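Local coordinates for protein putative aspartyl-tRNA synthetase (Leishmania major, PDB 6OD8) that probably charges tRNA(Asp) with L-aspartate at the expense of ATP, as a class-II aminoacyl-tRNA synthetase of the type 2 subfamily, at residues Thr460-Lys464 / Asp465-Phe469; His323-Glu326 / Val327-Val330; Met210-Thr214 / Leu215-Ala219. All blocks are in the same frame, centred on the assembly; numbering follows the deposited sequence.

Overall arrangement
All three contacts are local ones within the class-II synthetase region, and each also touches the second subunit. Contact 3 is the buried one, where helix 208-211 hands over to helix 215-237; contacts 1 and 2 are partly buried and lie on the same side of the chain's centre, their centres about 16 Å apart and their nearest atoms about 6 Å. Contact 1 is a loop between strands 445-449 and 472-477, held by backbone bonds and by charged pairs, one of them within the loop itself. Contacts 2 and 3 both form helix starts, but a histidine and a glutamate cap the first, a threonine the second. Contact 3 lies about 47 Å from contact 1, centre to centre.

Contact 1. Residues Thr460-Lys464 / Asp465-Phe469; sequences TMECK and DDVRF. With EDO (1,2-ethanediol), chain F; EDO (1,2-ethanediol), chain C.
Cys463 lays its SG against the carbonyl of Phe469, 3.6 Å from Phe469 C, with Phe469 CB next at 4.0 Å; SG stands beside its own backbone N (chi1 -54°). The same two residues close the loop: Cys463 N donates to Phe469 O over 2.9 Å in a nearly straight bond (173° at the hydrogen). A longer bond, from Asp466 N to Cys463 O at 3.3 Å, comes in from above the carbonyl plane. Asp466 to Phe469 make a type I beta turn. Asp466 OD1 accepts from Arg468 N, an Asx turn, and the guanidinium of Arg468 grips the carboxylate side-on: NE meets OD1, and NH2 meets OD2 at 2.7 Å, each on a syn lone pair and nearly in the guanidinium plane. This two-point grip fixes how the two flat groups are turned against each other, and the edge of the Phe469 ring faces them.

Glu462 OE1 lies 3.5 Å from Val467 CG1 and accepts from two ethanediol molecules, probably from the crystallisation liquor, at 2.7 Å from O1 of one and 2.8 Å from O2 of the other. Gln64 of the second subunit reaches Glu462 O. Asp465 OD1 forms a salt bridge with Arg450, and Glu462 OE2 one with Arg498 of helix 492-501. The loop joins strands 445-449 and 472-477, and Met461 bonds through its backbone to Gln487 of strand 480-487.

Contact 2. Residues His323-Glu326 / Val327-Val330; sequences HYYE and VLDV. With EDO (1,2-ethanediol), chain H.
Tyr325 and Leu328 lie side by side and point the same way, CD2 of the ring 4.0 Å from Leu328 CD2, an oblique approach. The other side of this tyrosine is tightly packed: His323 CE1 sits 3.2 Å above the centre of one ring face. The imidazole is held there because its ND1 accepts from Tyr325 N at 2.9 Å, the donor lying in the ring plane. Tyr325 CD2 in turn rests over the rim of one face of Tyr324, and both phenol hydroxyls bond to the carboxylate of Asp449. Val327 and Leu328 complete the close side, packing on Tyr473 of strand 472-477, and Val327 and Val330 both meet Met318 of strand 310-319.

The more open side carries Glu326 and Asp329, partly exposed but held by polar bonds. The Asp329 carboxylate oxygens are engaged by Arg401 and by Tyr68 of the second subunit. Asp329 O accepts from an ethanediol hydroxyl at 3.1 Å.

Along the backbone, Leu328 N donates to Tyr324 O at 3.1 Å and Asp329 N to Tyr325 O at 2.7 Å. Glu326, its CG beside the backbone N (chi1 -62°) and its chain extended, brings OE2 to His323 N at 3.0 Å, the donor above the carboxylate plane; OE2 also takes Glu322 N, and OE1 takes Asp321 N. With His323 ND1 capping Tyr325 N in the other direction, His323 and Glu326 form a capping box, the motif that opens helix 325-342.

Contact 3. Residues Met210-Thr214 / Leu215-Ala219; sequences MDLRT and LASGA
Asp211 and Ser217 meet because both side chains leave opposite their backbone nitrogens: CG of Asp211 (chi1 172°) and OG of Ser217 (chi1 -173°) each swing to the carbonyl side, and the hydroxyl gives its proton to Asp211 OD2 at 2.7 Å. The oxygen is approached from above the carboxylate plane. Thr214 takes a different course, its OG1 lying between backbone N and carbonyl carbon (chi1 66°), which brings it over the first turn of the following helix and 3.2 Å from Ser217 CB.

From there OG1 accepts a weak bond from Ser217 N at 3.3 Å. The hydroxyl also sits 2.9 Å from Asp211 O, a carbonyl that already accepts from Thr214 N. Thr214 is thus the N-cap of helix 215-237, and Asp211 to Thr214 form the type I beta turn that links this helix to helix 208-211. The main chain takes up the helical pattern at once, with Gly218 N donating to Thr214 O at 3.0 Å. A methyl of Leu212, CD2, lies 3.7 Å from Ser217 OG, and the side chain also rests on Leu548.

The Asp211 carboxylate is shared further: Arg208 bridges to OD2 and Arg204 to OD1, so its negative charge is probably well balanced in this buried place, and the serine adds a neutral donor. Thr214 packs on helix 185-189, touching Leu185, Ala188 and Ser189. Leu215 and Ala219 of the new helix meet Asn351 of helix 346-353. Arg213 forms a salt bridge with Glu140, and its NH1 also donates to Leu518 O of the second subunit.

Contact 1. Residues Thr460-Lys464 / Asp465-Phe469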
loop_
_atom_site.group_PDB
_atom_site.type_symbol
_atom_site.label_atom_id
_atom_site.label_comp_id
_atom_site.label_asym_id
_atom_site.label_seq_id
_atom_site.Cartn_x
_atom_site.Cartn_y
_atom_site.Cartn_z
ATOM N N THR A 460 2.800 -24.445 9.747
ATOM C CA THR A 460 2.884 -25.058 8.420
ATOM C C THR A 460 2.279 -26.463 8.430
ATOM O O THR A 460 2.664 -27.299 9.256
ATOM C CB THR A 460 4.341 -25.136 7.987
ATOM O OG1 THR A 460 4.921 -23.830 8.093
ATOM C CG2 THR A 460 4.445 -25.641 6.539
ATOM N N MET A 461 1.366 -26.736 7.487
ATOM C CA MET A 461 0.750 -28.061 7.380
ATOM C C MET A 461 1.761 -29.096 6.903
ATOM O O MET A 461 2.458 -28.878 5.908
ATOM C CB MET A 461 -0.444 -28.021 6.416
ATOM C CG MET A 461 -1.224 -29.354 6.308
ATOM S SD MET A 461 -2.255 -29.690 7.738
ATOM C CE MET A 461 -3.679 -28.624 7.355
ATOM N N GLU A 462 1.842 -30.228 7.620
ATOM C CA GLU A 462 2.723 -31.324 7.222
ATOM C C GLU A 462 2.095 -32.163 6.099
ATOM O O GLU A 462 0.873 -32.223 5.943
ATOM C CB GLU A 462 3.035 -32.217 8.435
ATOM C CG GLU A 462 3.935 -31.534 9.474
ATOM C CD GLU A 462 3.818 -32.139 10.871
ATOM O OE1 GLU A 462 3.161 -33.195 11.027
ATOM O OE2 GLU A 462 4.385 -31.551 11.822
ATOM N N CYS A 463 2.949 -32.827 5.308
ATOM C CA CYS A 463 2.439 -33.750 4.297
ATOM C C CYS A 463 1.841 -34.980 4.972
ATOM O O CYS A 463 2.460 -35.579 5.857
ATOM C CB CYS A 463 3.539 -34.191 3.327
ATOM S SG CYS A 463 4.398 -32.823 2.560
ATOM N N LYS A 464 0.641 -35.358 4.526
ATOM C CA LYS A 464 -0.042 -36.531 5.067
ATOM C C LYS A 464 0.764 -37.807 4.849
ATOM O O LYS A 464 0.812 -38.680 5.727
ATOM C CB LYS A 464 -1.412 -36.677 4.409
ATOM C CG LYS A 464 -2.289 -37.714 5.103
ATOM C CD LYS A 464 -3.739 -37.533 4.777
ATOM C CE LYS A 464 -4.598 -38.177 5.848
ATOM N NZ LYS A 464 -4.282 -39.625 5.979
ATOM N N ASP A 465 1.377 -37.947 3.667
ATOM C CA ASP A 465 2.101 -39.169 3.330
ATOM C C ASP A 465 3.439 -39.275 4.047
ATOM O O ASP A 465 3.980 -40.374 4.170
ATOM C CB ASP A 465 2.318 -39.248 1.814
ATOM C CG ASP A 465 2.891 -37.956 1.233
ATOM O OD1 ASP A 465 2.297 -36.869 1.451
ATOM O OD2 ASP A 465 3.943 -38.022 0.564
ATOM N N ASP A 466 3.983 -38.166 4.544
ATOM C CA ASP A 466 5.359 -38.176 5.031
ATOM C C ASP A 466 5.531 -36.926 5.892
ATOM O O ASP A 466 5.792 -35.850 5.352
ATOM C CB ASP A 466 6.325 -38.198 3.852
ATOM C CG ASP A 466 7.766 -38.447 4.265
ATOM O OD1 ASP A 466 8.070 -38.278 5.460
ATOM O OD2 ASP A 466 8.597 -38.797 3.383
ATOM N N VAL A 467 5.398 -37.072 7.216
ATOM C CA VAL A 467 5.390 -35.869 8.053
ATOM C C VAL A 467 6.784 -35.286 8.226
ATOM O O VAL A 467 6.942 -34.241 8.866
ATOM C CB VAL A 467 4.753 -36.119 9.431
ATOM C CG1 VAL A 467 3.234 -36.288 9.298
ATOM C CG2 VAL A 467 5.407 -37.321 10.120
ATOM N N ARG A 468 7.805 -35.946 7.658
ATOM C CA ARG A 468 9.124 -35.326 7.590
ATOM C C ARG A 468 9.103 -34.050 6.760
ATOM O O ARG A 468 10.006 -33.216 6.899
ATOM C CB ARG A 468 10.162 -36.292 6.994
ATOM C CG ARG A 468 10.477 -37.531 7.830
ATOM C CD ARG A 468 11.452 -38.467 7.090
ATOM N NE ARG A 468 10.970 -38.788 5.745
ATOM C CZ ARG A 468 11.681 -39.413 4.809
ATOM N NH1 ARG A 468 12.923 -39.805 5.064
ATOM N NH2 ARG A 468 11.147 -39.653 3.615
ATOM N N PHE A 469 8.111 -33.892 5.880
ATOM C CA PHE A 469 8.036 -32.769 4.956
ATOM C C PHE A 469 6.716 -32.027 5.141
ATOM O O PHE A 469 5.804 -32.484 5.841
ATOM C CB PHE A 469 8.213 -33.239 3.500
ATOM C CG PHE A 469 9.543 -33.930 3.244
ATOM C CD1 PHE A 469 10.691 -33.183 2.999
ATOM C CD2 PHE A 469 9.642 -35.324 3.264
ATOM C CE1 PHE A 469 11.920 -33.806 2.768
ATOM C CE2 PHE A 469 10.874 -35.960 3.040
ATOM C CZ PHE A 469 12.017 -35.200 2.789
HETATM C C1 EDO F . -0.593 -32.866 10.960
HETATM O O1 EDO F . 0.516 -33.676 10.518
HETATM C C2 EDO F . -0.625 -31.551 10.171
HETATM O O2 EDO F . 0.639 -30.880 10.272
HETATM C C1 EDO C . 2.839 -32.894 15.057
HETATM O O1 EDO C . 2.934 -31.676 14.302
HETATM C C2 EDO C . 2.319 -34.023 14.166
HETATM O O2 EDO C . 3.398 -34.619 13.433
HETATM O O HOH W 1 7.011 -33.248 11.635
#

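Contact 2. Residues His323-Glu326 / Val327-Val330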
loop_
_atom_site.group_PDB
_atom_site.type_symbol
_atom_site.label_atom_id
_atom_site.label_comp_id
_atom_site.label_asym_id
_atom_site.label_seq_id
_atom_site.Cartn_x
_atom_site.Cartn_y
_atom_site.Cartn_z
ATOM N N HIS A 323 -5.483 -27.823 -2.266
ATOM C CA HIS A 323 -4.041 -28.036 -2.331
ATOM C C HIS A 323 -3.303 -26.708 -2.255
ATOM O O HIS A 323 -3.741 -25.701 -2.821
ATOM C CB HIS A 323 -3.682 -28.750 -3.637
ATOM C CG HIS A 323 -2.406 -29.529 -3.589
ATOM N ND1 HIS A 323 -1.167 -28.929 -3.583
ATOM C CD2 HIS A 323 -2.178 -30.868 -3.598
ATOM C CE1 HIS A 323 -0.228 -29.862 -3.547
ATOM N NE2 HIS A 323 -0.814 -31.048 -3.573
ATOM N N TYR A 324 -2.144 -26.725 -1.596
ATOM C CA TYR A 324 -1.340 -25.516 -1.583
ATOM C C TYR A 324 -0.764 -25.166 -2.946
ATOM O O TYR A 324 -0.282 -24.041 -3.103
ATOM C CB TYR A 324 -0.202 -25.627 -0.559
ATOM C CG TYR A 324 0.943 -26.516 -0.985
ATOM C CD1 TYR A 324 2.093 -25.972 -1.559
ATOM C CD2 TYR A 324 0.890 -27.898 -0.796
ATOM C CE1 TYR A 324 3.151 -26.770 -1.941
ATOM C CE2 TYR A 324 1.940 -28.703 -1.173
ATOM C CZ TYR A 324 3.067 -28.143 -1.742
ATOM O OH TYR A 324 4.119 -28.956 -2.107
ATOM N N TYR A 325 -0.785 -26.078 -3.935
ATOM C CA TYR A 325 -0.425 -25.670 -5.291
ATOM C C TYR A 325 -1.340 -24.565 -5.811
ATOM O O TYR A 325 -0.958 -23.860 -6.746
ATOM C CB TYR A 325 -0.457 -26.858 -6.272
ATOM C CG TYR A 325 0.690 -27.835 -6.090
ATOM C CD1 TYR A 325 0.641 -29.107 -6.646
ATOM C CD2 TYR A 325 1.824 -27.484 -5.350
ATOM C CE1 TYR A 325 1.685 -30.006 -6.457
ATOM C CE2 TYR A 325 2.883 -28.379 -5.170
ATOM C CZ TYR A 325 2.799 -29.637 -5.728
ATOM O OH TYR A 325 3.834 -30.533 -5.564
ATOM N N GLU A 326 -2.539 -24.398 -5.231
ATOM C CA GLU A 326 -3.377 -23.265 -5.607
ATOM C C GLU A 326 -2.721 -21.946 -5.215
ATOM O O GLU A 326 -2.846 -20.942 -5.933
ATOM C CB GLU A 326 -4.752 -23.397 -4.949
ATOM C CG GLU A 326 -5.481 -24.649 -5.400
ATOM C CD GLU A 326 -6.707 -24.949 -4.550
ATOM O OE1 GLU A 326 -7.426 -23.998 -4.172
ATOM O OE2 GLU A 326 -6.944 -26.136 -4.279
ATOM N N VAL A 327 -2.039 -21.937 -4.059
ATOM C CA VAL A 327 -1.258 -20.783 -3.610
ATOM C C VAL A 327 -0.059 -20.557 -4.518
ATOM O O VAL A 327 0.225 -19.430 -4.946
ATOM C CB VAL A 327 -0.796 -20.981 -2.156
ATOM C CG1 VAL A 327 0.079 -19.780 -1.721
ATOM C CG2 VAL A 327 -1.995 -21.160 -1.232
ATOM N N LEU A 328 0.675 -21.629 -4.809
ATOM C CA LEU A 328 1.832 -21.539 -5.675
ATOM C C LEU A 328 1.437 -21.098 -7.082
ATOM O O LEU A 328 2.163 -20.326 -7.721
ATOM C CB LEU A 328 2.541 -22.908 -5.681
ATOM C CG LEU A 328 3.720 -23.063 -6.621
ATOM C CD1 LEU A 328 4.796 -22.030 -6.246
ATOM C CD2 LEU A 328 4.251 -24.503 -6.511
ATOM N N ASP A 329 0.285 -21.562 -7.574
ATOM C CA ASP A 329 -0.222 -21.097 -8.863
ATOM C C ASP A 329 -0.373 -19.575 -8.877
ATOM O O ASP A 329 0.027 -18.906 -9.841
ATOM C CB ASP A 329 -1.572 -21.758 -9.179
ATOM C CG ASP A 329 -1.464 -23.231 -9.556
ATOM O OD1 ASP A 329 -0.348 -23.748 -9.770
ATOM O OD2 ASP A 329 -2.532 -23.889 -9.622
ATOM N N VAL A 330 -0.969 -19.011 -7.818
ATOM C CA VAL A 330 -1.152 -17.559 -7.741
ATOM C C VAL A 330 0.194 -16.854 -7.650
ATOM O O VAL A 330 0.442 -15.871 -8.348
ATOM C CB VAL A 330 -2.070 -17.196 -6.556
ATOM C CG1 VAL A 330 -1.961 -15.717 -6.182
ATOM C CG2 VAL A 330 -3.535 -17.548 -6.929
HETATM C C1 EDO H . 2.074 -20.100 -13.275
HETATM O O1 EDO H . 1.434 -19.473 -14.399
HETATM C C2 EDO H . 1.131 -21.060 -12.562
HETATM O O2 EDO H . -0.175 -20.479 -12.475
#

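Contact 3. Residues Met210-Thr214 / Leu215-Ala219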
loop_
_atom_site.group_PDB
_atom_site.type_symbol
_atom_site.label_atom_id
_atom_site.label_comp_id
_atom_site.label_asym_id
_atom_site.label_seq_id
_atom_site.Cartn_x
_atom_site.Cartn_y
_atom_site.Cartn_z
ATOM N N MET A 210 20.653 13.967 -1.542
ATOM C CA MET A 210 21.586 14.188 -2.642
ATOM C C MET A 210 21.710 12.936 -3.510
ATOM O O MET A 210 21.666 13.006 -4.749
ATOM C CB MET A 210 22.954 14.600 -2.077
ATOM C CG MET A 210 23.980 14.969 -3.100
ATOM S SD MET A 210 23.575 16.545 -3.926
ATOM C CE MET A 210 24.917 16.596 -5.109
ATOM N N ASP A 211 21.902 11.785 -2.866
ATOM C CA ASP A 211 22.073 10.524 -3.593
ATOM C C ASP A 211 20.896 10.235 -4.514
ATOM O O ASP A 211 21.080 9.727 -5.630
ATOM C CB ASP A 211 22.235 9.360 -2.619
ATOM C CG ASP A 211 22.209 8.010 -3.343
ATOM O OD1 ASP A 211 23.220 7.665 -3.983
ATOM O OD2 ASP A 211 21.152 7.351 -3.348
ATOM N N LEU A 212 19.671 10.521 -4.058
ATOM C CA LEU A 212 18.511 10.159 -4.855
ATOM C C LEU A 212 18.487 10.890 -6.191
ATOM O O LEU A 212 17.756 10.474 -7.090
ATOM C CB LEU A 212 17.210 10.444 -4.080
ATOM C CG LEU A 212 16.887 9.551 -2.872
ATOM C CD1 LEU A 212 15.734 10.129 -2.032
ATOM C CD2 LEU A 212 16.554 8.119 -3.329
ATOM N N ARG A 213 19.236 11.988 -6.327
ATOM C CA ARG A 213 19.250 12.753 -7.566
ATOM C C ARG A 213 20.021 12.058 -8.685
ATOM O O ARG A 213 19.905 12.482 -9.837
ATOM C CB ARG A 213 19.848 14.149 -7.311
ATOM C CG ARG A 213 19.128 14.915 -6.203
ATOM C CD ARG A 213 19.857 16.228 -5.840
ATOM N NE ARG A 213 19.338 16.719 -4.561
ATOM C CZ ARG A 213 19.670 17.869 -3.994
ATOM N NH1 ARG A 213 20.538 18.694 -4.582
ATOM N NH2 ARG A 213 19.118 18.192 -2.838
ATOM N N THR A 214 20.817 11.033 -8.378
ATOM C CA THR A 214 21.559 10.324 -9.409
ATOM C C THR A 214 20.610 9.489 -10.264
ATOM O O THR A 214 19.505 9.139 -9.846
ATOM C CB THR A 214 22.646 9.413 -8.803
ATOM O OG1 THR A 214 22.023 8.372 -8.054
ATOM C CG2 THR A 214 23.588 10.206 -7.884
ATOM N N LEU A 215 21.047 9.202 -11.496
ATOM C CA LEU A 215 20.204 8.439 -12.418
ATOM C C LEU A 215 19.830 7.094 -11.832
ATOM O O LEU A 215 18.652 6.719 -11.814
ATOM C CB LEU A 215 20.921 8.233 -13.763
ATOM C CG LEU A 215 21.125 9.453 -14.653
ATOM C CD1 LEU A 215 21.987 9.061 -15.867
ATOM C CD2 LEU A 215 19.795 9.960 -15.097
ATOM N N ALA A 216 20.828 6.336 -11.368
ATOM C CA ALA A 216 20.565 4.967 -10.932
ATOM C C ALA A 216 19.702 4.938 -9.682
ATOM O O ALA A 216 18.745 4.160 -9.592
ATOM C CB ALA A 216 21.886 4.216 -10.695
ATOM N N SER A 217 20.027 5.772 -8.692
ATOM C CA SER A 217 19.252 5.755 -7.450
ATOM C C SER A 217 17.802 6.172 -7.709
ATOM O O SER A 217 16.860 5.508 -7.262
ATOM C CB SER A 217 19.957 6.646 -6.416
ATOM O OG SER A 217 19.353 6.567 -5.144
ATOM N N GLY A 218 17.598 7.249 -8.468
ATOM C CA GLY A 218 16.246 7.614 -8.848
ATOM C C GLY A 218 15.511 6.504 -9.576
ATOM O O GLY A 218 14.330 6.258 -9.311
ATOM N N ALA A 219 16.203 5.800 -10.483
ATOM C CA ALA A 219 15.554 4.723 -11.238
ATOM C C ALA A 219 15.202 3.558 -10.336
ATOM O O ALA A 219 14.149 2.930 -10.509
ATOM C CB ALA A 219 16.453 4.243 -12.390
#